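Local atomic coordinates of CT263 (Chlamydia trachomatis, PDB entry 4QAS), a protein that probably acts as a nucleosidase of the MTAN type, hydrolysing futalosine-pathway nucleosides on the route to menaquinone. Residues L88-I93 against S184-E189; S164-T169 against D174-N179; P27-L30 against Y36-H39; M48-W53 against V59-P64; D70-A75 against K149-V154. The protein carries 1 engineered substitution. All blocks are in the same frame, centred on the assembly; numbering follows the deposited sequence. Where two conformers were deposited one is given.

In the fold
From the N terminus, interaction 3 comes first, closing the short hairpin that follows helix 16-25. Interaction 4 then closes a small loop leaving strand 43-49, before strand 71-80 begins. That strand opens interaction 5, and strand 90-99 opens interaction 1 before helix 144-153 has completed interaction 5, so these two cross along the chain. Interaction 2, a tight return from strand 158-167 to helix 173-178, falls wholly within the long span of interaction 1, which closes last on helix 180-197. All five reach one mixed sheet: interaction 5 brings a helix against it, interaction 1 sets the C-terminal helix beside it, and interactions 1 and 3 both touch the second subunit.

Interaction 1. Residues L88-I93 against S184-E189; sequences LKTYTI and SQKLAE
Thr90 OG1 and Lys186 meet partly through water: one molecule lies 2.9 Å from Thr90 OG1 and donates to Lys186 O at 2.8 Å, joining the threonine hydroxyl to the helix backbone. Thr90 has two deposited conformers, and this description holds for one. In it the hydroxyl sits beside its own backbone N (chi1 -49°), where it also packs on the lysine chain, Thr90 OG1 being 3.4 Å from Lys186 CE. The lysine is bent at both chi2 and chi3, which folds its methylenes over the start of the strand; Lys186 CE comes to 3.5 Å from Leu88 O. A second water accepts from Thr90 N at 3.1 Å and, more weakly, from Lys186 NZ. The arrangement is helix-on-sheet packing in an alpha/beta fold: helix 180-197 packs by Lys186 against Thr90, at the start of strand 90-99, and against Leu88 just before it, with two waters bridging the segments, while Leu187 turns to Ile161 and Val163 of strand 158-167. Elsewhere on the helix, Gln185 NE2 gives a hydrogen bond to Glu189 OE2 (3.1 Å) on its anti side, tilted out of the carboxylate plane. The same amide nitrogen also bonds Leu25 O of the second subunit, placing this turn at the dimer interface.

Interaction 2. Residues S164-T169 against D174-N179; sequences SSNYTT and DFLKNN. Engineered in segment 164-169: Asn166 (natural residue Asp).
Ser165 O is the odd atom here: a buried backbone carbonyl oxygen with no hydrogen-bond partner in the model, facing the edge of the Phe175 ring instead. It lies near the ring plane, 3.2 Å from Phe175 CD2, where the weakly positive C-H rim may offer it modest electrostatic compensation. The ring is engaged from a second direction too. Asn179 ND2 stands 3.2 Å above its plane, over the centre, held there by a hydrogen bond to Phe175 O (2.9 Å, 163°) that uses a lone pair in the plane of the carbonyl.

Beside the ring, Leu176 supplies the apolar centre of the contact and divides its branches between two neighbours. Leu176 CD1 rests 3.9 Å from Ser165 CB, while CD2 lies at the same distance from Asn166 OD1. Asn166 is an engineered replacement of the natural aspartate. Its CG is tucked between backbone N and carbonyl carbon (chi1 63°), and both ends of the amide are bonded locally: Ser165 OG donates to Asn166 OD1 at 2.8 Å, and Asn166 ND2 reaches Tyr167 O at 2.9 Å from above that carbonyl's plane. The side chain is thus fixed in rotation by its sequence neighbours, and Leu176 merely packs against it.

Strand and helix axes approach to 6.7 Å and run 145° apart, the chain doubling back from the end of strand 158-167 into helix 173-178. Phe77 of the adjoining strand 71-80 touches both Ser165 and Leu176, Leu87 meets Phe175, and helix 180-197 follows directly.

Interaction 3. Residues P27-L30 against Y36-H39; sequences PFSL and YTYH
Phe28 packs against Tyr38, Phe28 CD1 lying 3.6 Å from Tyr38 CB, the two side chains at about a right angle. The same Phe28 CD1 reaches Tyr36 CB at 4.0 Å, so the phenyl group spans the alternate residues of the facing strand. Next to it Pro27 meets the ring of that same Tyr38 obliquely, Pro27 CG lying 3.6 Å from Tyr38 CE1. Between these side chains run two backbone bonds, Ser29 N to Thr37 O (3.0 Å) and Thr37 N to Ser29 O (2.9 Å). They make Ser29 and Thr37 a hydrogen-bonded antiparallel pair, followed by the non-hydrogen-bonded pair Leu30 and Tyr36: a beta hairpin formed by strands 29-30 and 36-40 at the margin of the sheet. Thr37 O has a second donor, a water 2.8 Å away that also donates to Pro27 O. That water accepts from Ser29 OG at 2.9 Å, a reach set by the serine rotamer (chi1 59°). Farther out, Asp46 bonds the Thr37 hydroxyl, and Leu45 and Val47 of strand 43-49 join Leu23 of helix 16-25 in packing on Phe28. Gln185 of the second subunit lies against Pro27 and Tyr38.

Interaction 4. Residues M48-W53 against V59-P64; sequences MVLKTW and VQALSP
The Leu50 side chain meets Ala61 and Leu62 through a single methyl group. Leu50 CD2 is 3.8 Å from Ala61 CB and also 3.8 Å from Leu62 CG, touching a methyl with one flank and the branch point of another leucine with the next. The leucine is extended: CG stands beside the backbone N (chi1 -62°) and CD1 continues the chain, which leaves CD2 as the branch directed at the other segment. The two leucine side chains cross obliquely, and that methyl and the Leu62 branch point are where they touch. Leu62 departs from a staggered first torsion (chi1 -94°), which may reflect some strain. The Ala61 methyl also reaches the backbone of the other segment, Ala61 CB lying 3.9 Å from Leu50 O. The short 3-10 turn at 59-61, with Leu62 N bonded to Val59 O, presents Ala61 and Leu62 in succession, and across the contact no hydrogen bond joins the segments. The loop therefore returns to the end of strand 43-49 by apolar packing. Ile12 of strand 7-13 and Ile147 of helix 144-153 each touch both leucines, while Gln150 NE2 of that helix bonds Leu62 O.

Interaction 5. Residues D70-A75 against K149-V154; sequences DLWINA and KQASLV
Trp72 receives the helix on the face of its indole, and Ala151 is the residue laid upon it. This is helix-on-sheet packing within the alpha/beta fold: helix 144-153 rests on the side chain that strand 71-80 raises from the sheet. Trp72 CG stands beside the backbone N, opposite the carbonyl carbon (chi1 -65°), which brings the indole to the helix. The tight part is the six-membered ring. Ala151 CA sits 3.8 Å from its centroid and 23° off the normal, a CH-pi contact, while Ala151 CB covers the same face nearer the rim, 3.5 Å from Trp72 CE3. The backbone comes close as well, Ala151 N lying 3.4 Å from Trp72 CZ3, consistent with the small alanine side chain. Packing is sparser at the margins, where Gln150 CB is 4.1 Å from Trp72 CZ3. By contrast, Ser152 and Lys149 point away from the strand, and Ser152 and Leu153 are exposed to solvent. Elsewhere Pro65, Pro66, Cys156 and Ile12 also touch the tryptophan, which is consequently buried. Val154 crosses the indole at about a right angle, and its CG2 methyl meets Trp72 CZ2 at 3.8 Å.

Interaction 1. Residues L88-I93 against S184-E189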
# COMPACT_ATOMS: atom_id res chain seq x y z
N LEU A 88 9.93 13.48 7.47
CA LEU A 88 9.55 12.24 6.77
C LEU A 88 9.24 11.12 7.75
O LEU A 88 9.40 9.94 7.42
CB LEU A 88 10.59 11.80 5.74
CG LEU A 88 10.54 12.68 4.50
CD1 LEU A 88 11.82 12.54 3.71
CD2 LEU A 88 9.36 12.31 3.64
N LYS A 89 8.79 11.46 8.95
CA LYS A 89 8.45 10.48 9.97
C LYS A 89 6.95 10.54 10.23
O LYS A 89 6.37 11.62 10.37
CB LYS A 89 9.21 10.76 11.26
CG LYS A 89 8.96 9.74 12.35
CD LYS A 89 9.96 9.84 13.47
CE LYS A 89 9.61 8.90 14.58
NZ LYS A 89 9.75 7.48 14.19
N THR A 90 6.32 9.38 10.32
CA THR A 90 4.88 9.27 10.49
C THR A 90 4.56 9.08 11.96
O THR A 90 5.14 8.22 12.62
CB THR A 90 4.40 8.07 9.68
OG1 THR A 90 4.94 8.17 8.36
CG2 THR A 90 2.89 8.03 9.68
N TYR A 91 3.64 9.89 12.47
CA TYR A 91 3.18 9.83 13.84
C TYR A 91 1.68 9.61 13.86
O TYR A 91 0.97 9.94 12.90
CB TYR A 91 3.46 11.16 14.55
CG TYR A 91 4.90 11.47 14.73
CD1 TYR A 91 5.63 12.15 13.78
CD2 TYR A 91 5.56 11.11 15.91
CE1 TYR A 91 6.96 12.46 13.97
CE2 TYR A 91 6.89 11.42 16.12
CZ TYR A 91 7.59 12.09 15.14
OH TYR A 91 8.93 12.44 15.29
N THR A 92 1.23 9.07 14.98
CA THR A 92 -0.18 9.13 15.33
C THR A 92 -0.38 10.16 16.42
O THR A 92 0.50 10.39 17.24
CB THR A 92 -0.72 7.75 15.73
OG1 THR A 92 -2.16 7.84 15.84
CG2 THR A 92 -0.11 7.21 16.99
N ILE A 93 -1.53 10.80 16.42
CA ILE A 93 -1.80 11.94 17.30
C ILE A 93 -2.58 11.51 18.53
O ILE A 93 -3.56 10.74 18.45
CB ILE A 93 -2.54 13.02 16.51
CG1 ILE A 93 -1.74 13.41 15.27
CG2 ILE A 93 -2.87 14.21 17.39
CD1 ILE A 93 -0.29 13.85 15.55
N SER A 184 3.34 11.92 0.76
CA SER A 184 2.08 11.23 0.51
C SER A 184 2.26 9.72 0.57
O SER A 184 1.38 9.00 1.06
CB SER A 184 1.57 11.69 -0.84
OG SER A 184 0.31 11.11 -1.18
N GLN A 185 3.39 9.23 0.07
CA GLN A 185 3.69 7.80 0.12
C GLN A 185 3.79 7.31 1.56
O GLN A 185 3.32 6.20 1.87
CB GLN A 185 4.95 7.50 -0.69
CG GLN A 185 5.30 6.05 -0.74
CD GLN A 185 4.32 5.25 -1.54
OE1 GLN A 185 3.62 5.77 -2.43
NE2 GLN A 185 4.26 3.94 -1.28
N LYS A 186 4.40 8.10 2.45
CA LYS A 186 4.44 7.71 3.86
C LYS A 186 3.05 7.53 4.43
O LYS A 186 2.80 6.61 5.21
CB LYS A 186 5.20 8.73 4.70
CG LYS A 186 6.68 8.82 4.44
CD LYS A 186 7.43 7.55 4.80
CE LYS A 186 7.48 7.30 6.30
NZ LYS A 186 8.28 6.08 6.63
N LEU A 187 2.14 8.43 4.10
CA LEU A 187 0.77 8.29 4.58
C LEU A 187 0.14 6.99 4.08
O LEU A 187 -0.52 6.28 4.84
CB LEU A 187 -0.07 9.49 4.16
CG LEU A 187 0.41 10.82 4.75
CD1 LEU A 187 -0.43 11.91 4.20
CD2 LEU A 187 0.40 10.82 6.26
N ALA A 188 0.33 6.65 2.80
CA ALA A 188 -0.24 5.44 2.24
C ALA A 188 0.30 4.22 2.95
O ALA A 188 -0.44 3.27 3.24
CB ALA A 188 0.05 5.38 0.73
N GLU A 189 1.61 4.23 3.23
CA GLU A 189 2.23 3.11 3.90
C GLU A 189 1.69 2.92 5.31
O GLU A 189 1.62 1.79 5.81
CB GLU A 189 3.75 3.28 3.86
CG GLU A 189 4.25 3.14 2.43
CD GLU A 189 5.70 3.51 2.24
OE1 GLU A 189 6.35 3.95 3.22
OE2 GLU A 189 6.18 3.39 1.10
O HOH W 1 4.56 5.62 7.13
O HOH W 2 8.12 6.93 9.79

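Interaction 2. Residues S164-T169 against D174-N179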
# COMPACT_ATOMS: atom_id res chain seq x y z
N SER A 164 5.74 14.32 9.26
CA SER A 164 6.48 15.58 9.37
C SER A 164 7.01 16.00 8.00
O SER A 164 7.80 15.28 7.36
CB SER A 164 7.60 15.42 10.38
OG SER A 164 8.33 14.26 10.12
N SER A 165 6.55 17.15 7.53
CA SER A 165 6.73 17.56 6.15
C SER A 165 7.76 18.65 5.95
O SER A 165 8.20 18.83 4.81
CB SER A 165 5.40 18.00 5.56
OG SER A 165 4.81 19.06 6.29
N ASN A 166 8.14 19.37 7.00
CA ASN A 166 9.00 20.53 6.90
C ASN A 166 9.15 21.10 8.29
O ASN A 166 8.31 20.85 9.16
CB ASN A 166 8.40 21.60 6.00
CG ASN A 166 7.08 22.15 6.52
OD1 ASN A 166 6.03 21.53 6.37
ND2 ASN A 166 7.12 23.33 7.13
N TYR A 167 10.24 21.85 8.50
CA TYR A 167 10.37 22.66 9.69
C TYR A 167 9.64 23.99 9.47
O TYR A 167 9.53 24.48 8.35
CB TYR A 167 11.85 22.87 10.08
CG TYR A 167 12.44 21.56 10.51
CD1 TYR A 167 11.95 20.92 11.66
CD2 TYR A 167 13.41 20.91 9.77
CE1 TYR A 167 12.42 19.70 12.05
CE2 TYR A 167 13.88 19.66 10.15
CZ TYR A 167 13.37 19.06 11.29
OH TYR A 167 13.84 17.80 11.62
N THR A 168 9.13 24.55 10.56
CA THR A 168 8.19 25.66 10.48
C THR A 168 8.93 27.00 10.39
O THR A 168 8.76 27.88 11.22
CB THR A 168 7.24 25.61 11.67
OG1 THR A 168 7.99 25.49 12.89
CG2 THR A 168 6.27 24.43 11.58
N THR A 169 9.74 27.15 9.33
CA THR A 169 10.48 28.38 9.06
C THR A 169 10.30 28.76 7.59
O THR A 169 9.81 27.96 6.78
CB THR A 169 11.97 28.19 9.32
OG1 THR A 169 12.49 27.28 8.34
CG2 THR A 169 12.24 27.65 10.71
N ASP A 174 10.68 25.01 1.43
CA ASP A 174 11.06 24.38 0.17
C ASP A 174 11.01 22.87 0.27
O ASP A 174 10.65 22.19 -0.70
CB ASP A 174 12.46 24.82 -0.24
CG ASP A 174 12.47 26.17 -0.94
OD1 ASP A 174 11.49 26.48 -1.65
OD2 ASP A 174 13.46 26.92 -0.78
N PHE A 175 11.34 22.31 1.44
CA PHE A 175 11.30 20.86 1.58
C PHE A 175 9.89 20.32 1.38
O PHE A 175 9.69 19.30 0.71
CB PHE A 175 11.84 20.44 2.94
CG PHE A 175 12.07 18.97 3.05
CD1 PHE A 175 13.28 18.42 2.65
CD2 PHE A 175 11.09 18.12 3.51
CE1 PHE A 175 13.50 17.06 2.74
CE2 PHE A 175 11.30 16.77 3.57
CZ PHE A 175 12.51 16.23 3.20
N LEU A 176 8.89 21.00 1.94
CA LEU A 176 7.49 20.63 1.70
C LEU A 176 7.16 20.72 0.22
O LEU A 176 6.59 19.78 -0.35
CB LEU A 176 6.59 21.57 2.51
CG LEU A 176 5.09 21.52 2.20
CD1 LEU A 176 4.49 20.14 2.42
CD2 LEU A 176 4.37 22.56 3.05
N LYS A 177 7.56 21.81 -0.43
CA LYS A 177 7.26 21.99 -1.84
C LYS A 177 7.82 20.85 -2.68
O LYS A 177 7.20 20.44 -3.67
CB LYS A 177 7.85 23.32 -2.30
CG LYS A 177 7.77 23.56 -3.80
CD LYS A 177 8.45 24.86 -4.20
CE LYS A 177 8.24 25.16 -5.68
NZ LYS A 177 8.78 26.50 -6.05
N ASN A 178 9.00 20.34 -2.33
CA ASN A 178 9.75 19.43 -3.18
C ASN A 178 9.57 17.96 -2.82
O ASN A 178 10.09 17.10 -3.55
CB ASN A 178 11.24 19.76 -3.12
CG ASN A 178 11.57 21.09 -3.74
OD1 ASN A 178 10.91 21.53 -4.69
ND2 ASN A 178 12.59 21.75 -3.21
N ASN A 179 8.86 17.65 -1.75
CA ASN A 179 8.78 16.27 -1.27
C ASN A 179 7.35 15.74 -1.14
O ASN A 179 7.12 14.78 -0.41
CB ASN A 179 9.57 16.12 0.03
CG ASN A 179 11.05 16.15 -0.22
OD1 ASN A 179 11.64 15.14 -0.59
ND2 ASN A 179 11.65 17.32 -0.08

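Interaction 3. Residues P27-L30 against Y36-H39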
# COMPACT_ATOMS: atom_id res chain seq x y z
N PRO A 27 -8.06 0.41 -6.17
CA PRO A 27 -8.74 0.84 -7.41
C PRO A 27 -10.04 1.58 -7.10
O PRO A 27 -11.14 1.11 -7.35
CB PRO A 27 -8.95 -0.49 -8.16
CG PRO A 27 -9.06 -1.50 -7.08
CD PRO A 27 -8.13 -1.05 -6.00
N PHE A 28 -9.89 2.77 -6.52
CA PHE A 28 -11.03 3.61 -6.20
C PHE A 28 -11.77 4.03 -7.46
O PHE A 28 -11.20 4.13 -8.55
CB PHE A 28 -10.55 4.89 -5.52
CG PHE A 28 -10.08 4.70 -4.10
CD1 PHE A 28 -10.97 4.61 -3.06
CD2 PHE A 28 -8.73 4.66 -3.80
CE1 PHE A 28 -10.55 4.45 -1.77
CE2 PHE A 28 -8.30 4.51 -2.50
CZ PHE A 28 -9.20 4.42 -1.49
N SER A 29 -13.05 4.32 -7.29
CA SER A 29 -13.86 4.94 -8.32
C SER A 29 -14.49 6.20 -7.74
O SER A 29 -14.64 6.32 -6.52
CB SER A 29 -14.94 3.99 -8.83
OG SER A 29 -15.78 3.58 -7.77
N LEU A 30 -14.79 7.15 -8.61
CA LEU A 30 -15.56 8.33 -8.24
C LEU A 30 -17.03 7.96 -8.31
O LEU A 30 -17.49 7.49 -9.34
CB LEU A 30 -15.26 9.46 -9.22
CG LEU A 30 -15.86 10.82 -8.84
CD1 LEU A 30 -15.20 11.35 -7.59
CD2 LEU A 30 -15.73 11.81 -9.99
N TYR A 36 -14.42 9.56 -3.66
CA TYR A 36 -13.84 8.27 -4.02
C TYR A 36 -14.29 7.16 -3.10
O TYR A 36 -14.39 7.33 -1.89
CB TYR A 36 -12.32 8.30 -3.94
CG TYR A 36 -11.68 9.42 -4.67
CD1 TYR A 36 -11.36 9.29 -5.99
CD2 TYR A 36 -11.32 10.59 -4.01
CE1 TYR A 36 -10.74 10.32 -6.68
CE2 TYR A 36 -10.70 11.62 -4.68
CZ TYR A 36 -10.41 11.47 -6.01
OH TYR A 36 -9.78 12.50 -6.67
N THR A 37 -14.51 5.98 -3.69
CA THR A 37 -15.01 4.85 -2.92
C THR A 37 -14.40 3.56 -3.46
O THR A 37 -14.13 3.43 -4.66
CB THR A 37 -16.54 4.79 -3.01
OG1 THR A 37 -17.03 3.81 -2.08
CG2 THR A 37 -17.01 4.46 -4.43
N TYR A 38 -14.24 2.60 -2.55
CA TYR A 38 -13.73 1.27 -2.88
C TYR A 38 -14.30 0.34 -1.83
O TYR A 38 -14.44 0.72 -0.67
CB TYR A 38 -12.20 1.27 -2.78
CG TYR A 38 -11.58 -0.10 -2.88
CD1 TYR A 38 -11.63 -0.80 -4.06
CD2 TYR A 38 -10.92 -0.67 -1.80
CE1 TYR A 38 -11.06 -2.07 -4.19
CE2 TYR A 38 -10.33 -1.94 -1.92
CZ TYR A 38 -10.42 -2.61 -3.11
OH TYR A 38 -9.83 -3.86 -3.21
N HIS A 39 -14.64 -0.88 -2.22
CA HIS A 39 -15.08 -1.86 -1.25
C HIS A 39 -14.54 -3.24 -1.62
O HIS A 39 -14.37 -3.56 -2.80
CB HIS A 39 -16.60 -1.90 -1.11
CG HIS A 39 -17.29 -2.42 -2.33
ND1 HIS A 39 -17.66 -3.74 -2.46
CD2 HIS A 39 -17.66 -1.81 -3.48
CE1 HIS A 39 -18.23 -3.92 -3.64
NE2 HIS A 39 -18.25 -2.76 -4.28
O HOH W 3 -14.33 1.35 -6.55

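Interaction 4. Residues M48-W53 against V59-P64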
# COMPACT_ATOMS: atom_id res chain seq x y z
N MET A 48 -12.36 11.40 1.23
CA MET A 48 -12.72 12.79 0.98
C MET A 48 -11.49 13.67 1.06
O MET A 48 -10.63 13.49 1.91
CB MET A 48 -13.74 13.23 1.99
CG MET A 48 -15.04 12.54 1.73
SD MET A 48 -16.33 12.94 2.89
CE MET A 48 -17.64 11.85 2.34
N VAL A 49 -11.43 14.64 0.15
CA VAL A 49 -10.35 15.61 0.08
C VAL A 49 -10.98 16.98 0.33
O VAL A 49 -11.87 17.40 -0.42
CB VAL A 49 -9.66 15.56 -1.29
CG1 VAL A 49 -8.52 16.58 -1.34
CG2 VAL A 49 -9.13 14.17 -1.56
N LEU A 50 -10.54 17.68 1.38
CA LEU A 50 -11.27 18.86 1.83
C LEU A 50 -11.13 20.03 0.87
O LEU A 50 -12.10 20.72 0.59
CB LEU A 50 -10.81 19.29 3.23
CG LEU A 50 -11.07 18.25 4.32
CD1 LEU A 50 -10.59 18.77 5.66
CD2 LEU A 50 -12.56 17.90 4.41
N LYS A 51 -9.93 20.30 0.40
CA LYS A 51 -9.65 21.48 -0.41
C LYS A 51 -9.14 21.01 -1.76
O LYS A 51 -7.96 20.69 -1.90
CB LYS A 51 -8.62 22.35 0.29
CG LYS A 51 -8.33 23.65 -0.44
CD LYS A 51 -7.23 24.43 0.25
CE LYS A 51 -6.73 25.54 -0.64
NZ LYS A 51 -5.61 26.29 -0.01
N THR A 52 -10.03 20.93 -2.75
CA THR A 52 -9.65 20.64 -4.12
C THR A 52 -9.66 21.88 -4.99
O THR A 52 -9.06 21.87 -6.07
CB THR A 52 -10.56 19.56 -4.74
OG1 THR A 52 -11.92 20.01 -4.75
CG2 THR A 52 -10.45 18.26 -3.95
N TRP A 53 -10.32 22.94 -4.53
CA TRP A 53 -10.45 24.20 -5.23
C TRP A 53 -10.04 25.33 -4.31
O TRP A 53 -10.15 25.23 -3.08
CB TRP A 53 -11.90 24.51 -5.55
CG TRP A 53 -12.36 24.02 -6.85
CD1 TRP A 53 -11.83 23.00 -7.57
CD2 TRP A 53 -13.45 24.54 -7.60
NE1 TRP A 53 -12.53 22.85 -8.74
CE2 TRP A 53 -13.53 23.79 -8.78
CE3 TRP A 53 -14.36 25.57 -7.39
CZ2 TRP A 53 -14.50 24.03 -9.75
CZ3 TRP A 53 -15.30 25.81 -8.34
CH2 TRP A 53 -15.37 25.05 -9.51
N VAL A 59 -15.95 25.45 5.69
CA VAL A 59 -16.56 24.62 6.73
C VAL A 59 -17.47 23.57 6.12
O VAL A 59 -17.56 22.44 6.62
CB VAL A 59 -17.31 25.47 7.77
CG1 VAL A 59 -18.49 26.25 7.13
CG2 VAL A 59 -17.82 24.57 8.90
N GLN A 60 -18.15 23.91 5.02
CA GLN A 60 -19.06 22.96 4.39
C GLN A 60 -18.34 21.78 3.73
O GLN A 60 -19.02 20.92 3.17
CB GLN A 60 -19.96 23.70 3.40
CG GLN A 60 -20.91 24.66 4.11
CD GLN A 60 -21.89 25.33 3.18
OE1 GLN A 60 -21.84 26.55 2.98
NE2 GLN A 60 -22.80 24.55 2.60
N ALA A 61 -17.01 21.71 3.80
CA ALA A 61 -16.33 20.51 3.34
C ALA A 61 -16.67 19.31 4.20
O ALA A 61 -16.58 18.17 3.74
CB ALA A 61 -14.82 20.74 3.38
N LEU A 62 -17.03 19.53 5.47
CA LEU A 62 -17.37 18.47 6.42
C LEU A 62 -18.53 18.89 7.30
O LEU A 62 -18.63 18.49 8.46
CB LEU A 62 -16.17 18.13 7.33
CG LEU A 62 -15.22 17.01 6.96
CD1 LEU A 62 -14.27 16.81 8.14
CD2 LEU A 62 -15.90 15.71 6.61
N SER A 63 -19.43 19.70 6.76
CA SER A 63 -20.58 20.16 7.50
C SER A 63 -21.77 20.15 6.54
O SER A 63 -21.73 20.86 5.53
CB SER A 63 -20.33 21.57 8.01
OG SER A 63 -21.45 22.03 8.74
N PRO A 64 -22.81 19.34 6.83
CA PRO A 64 -22.90 18.41 7.96
C PRO A 64 -21.89 17.29 7.82
O PRO A 64 -21.49 16.95 6.71
CB PRO A 64 -24.32 17.84 7.85
CG PRO A 64 -24.68 17.99 6.43
CD PRO A 64 -23.98 19.22 5.93

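Interaction 5. Residues D70-A75 against K149-V154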
# COMPACT_ATOMS: atom_id res chain seq x y z
N ASP A 70 -17.68 3.85 10.71
CA ASP A 70 -17.22 3.26 11.97
C ASP A 70 -15.93 3.88 12.48
O ASP A 70 -15.64 3.76 13.67
CB ASP A 70 -16.99 1.78 11.75
CG ASP A 70 -18.28 1.07 11.40
OD1 ASP A 70 -19.18 1.05 12.25
OD2 ASP A 70 -18.44 0.57 10.27
N LEU A 71 -15.18 4.55 11.63
CA LEU A 71 -13.93 5.19 11.99
C LEU A 71 -13.64 6.22 10.92
O LEU A 71 -13.87 5.96 9.73
CB LEU A 71 -12.79 4.17 12.03
CG LEU A 71 -11.39 4.70 12.37
CD1 LEU A 71 -11.31 5.35 13.75
CD2 LEU A 71 -10.38 3.57 12.28
N TRP A 72 -13.14 7.37 11.35
CA TRP A 72 -12.50 8.33 10.46
C TRP A 72 -11.00 8.32 10.72
O TRP A 72 -10.57 8.30 11.88
CB TRP A 72 -12.99 9.75 10.72
CG TRP A 72 -14.42 10.09 10.46
CD1 TRP A 72 -15.45 9.23 10.18
CD2 TRP A 72 -14.99 11.39 10.50
NE1 TRP A 72 -16.61 9.94 10.01
CE2 TRP A 72 -16.35 11.28 10.21
CE3 TRP A 72 -14.44 12.66 10.72
CZ2 TRP A 72 -17.20 12.38 10.16
CZ3 TRP A 72 -15.28 13.76 10.68
CH2 TRP A 72 -16.65 13.61 10.40
N ILE A 73 -10.19 8.41 9.66
CA ILE A 73 -8.76 8.66 9.77
C ILE A 73 -8.45 9.91 8.97
O ILE A 73 -8.68 9.95 7.75
CB ILE A 73 -7.93 7.47 9.25
CG1 ILE A 73 -8.24 6.22 10.07
CG2 ILE A 73 -6.45 7.82 9.34
CD1 ILE A 73 -7.51 4.98 9.60
N ASN A 74 -7.93 10.93 9.65
CA ASN A 74 -7.37 12.08 8.97
C ASN A 74 -5.89 11.83 8.80
O ASN A 74 -5.16 11.71 9.79
CB ASN A 74 -7.60 13.33 9.82
CG ASN A 74 -6.87 14.53 9.32
OD1 ASN A 74 -6.37 15.34 10.14
ND2 ASN A 74 -6.80 14.72 8.01
N ALA A 75 -5.45 11.73 7.57
CA ALA A 75 -4.04 11.56 7.28
C ALA A 75 -3.56 12.82 6.58
O ALA A 75 -4.24 13.34 5.69
CB ALA A 75 -3.82 10.36 6.38
N LYS A 149 -13.25 17.65 15.65
CA LYS A 149 -14.46 18.21 16.23
C LYS A 149 -15.69 17.80 15.43
O LYS A 149 -16.73 17.46 16.01
CB LYS A 149 -14.34 19.73 16.31
CG LYS A 149 -15.56 20.42 16.89
CD LYS A 149 -15.79 20.01 18.34
CE LYS A 149 -16.91 20.81 18.99
NZ LYS A 149 -18.21 20.64 18.28
N GLN A 150 -15.59 17.78 14.09
CA GLN A 150 -16.71 17.30 13.29
C GLN A 150 -17.00 15.83 13.56
O GLN A 150 -18.17 15.43 13.61
CB GLN A 150 -16.47 17.56 11.80
CG GLN A 150 -16.40 19.04 11.42
CD GLN A 150 -17.60 19.81 11.90
OE1 GLN A 150 -17.57 20.45 12.94
NE2 GLN A 150 -18.69 19.74 11.14
N ALA A 151 -15.96 15.02 13.77
CA ALA A 151 -16.18 13.61 14.10
C ALA A 151 -16.97 13.47 15.39
O ALA A 151 -17.82 12.57 15.51
CB ALA A 151 -14.83 12.89 14.22
N SER A 152 -16.72 14.35 16.36
CA SER A 152 -17.46 14.28 17.62
C SER A 152 -18.96 14.47 17.42
O SER A 152 -19.77 13.99 18.23
CB SER A 152 -16.92 15.33 18.59
OG SER A 152 -17.44 16.61 18.29
N LEU A 153 -19.37 15.13 16.33
CA LEU A 153 -20.78 15.41 16.11
C LEU A 153 -21.56 14.16 15.70
O LEU A 153 -22.77 14.09 15.94
CB LEU A 153 -20.96 16.48 15.03
CG LEU A 153 -20.50 17.91 15.33
CD1 LEU A 153 -20.75 18.80 14.11
CD2 LEU A 153 -21.20 18.48 16.54
N VAL A 154 -20.90 13.18 15.08
CA VAL A 154 -21.54 11.93 14.67
C VAL A 154 -21.09 10.77 15.54
O VAL A 154 -21.35 9.61 15.20
CB VAL A 154 -21.35 11.65 13.17
CG1 VAL A 154 -22.21 12.58 12.34
CG2 VAL A 154 -19.90 11.77 12.79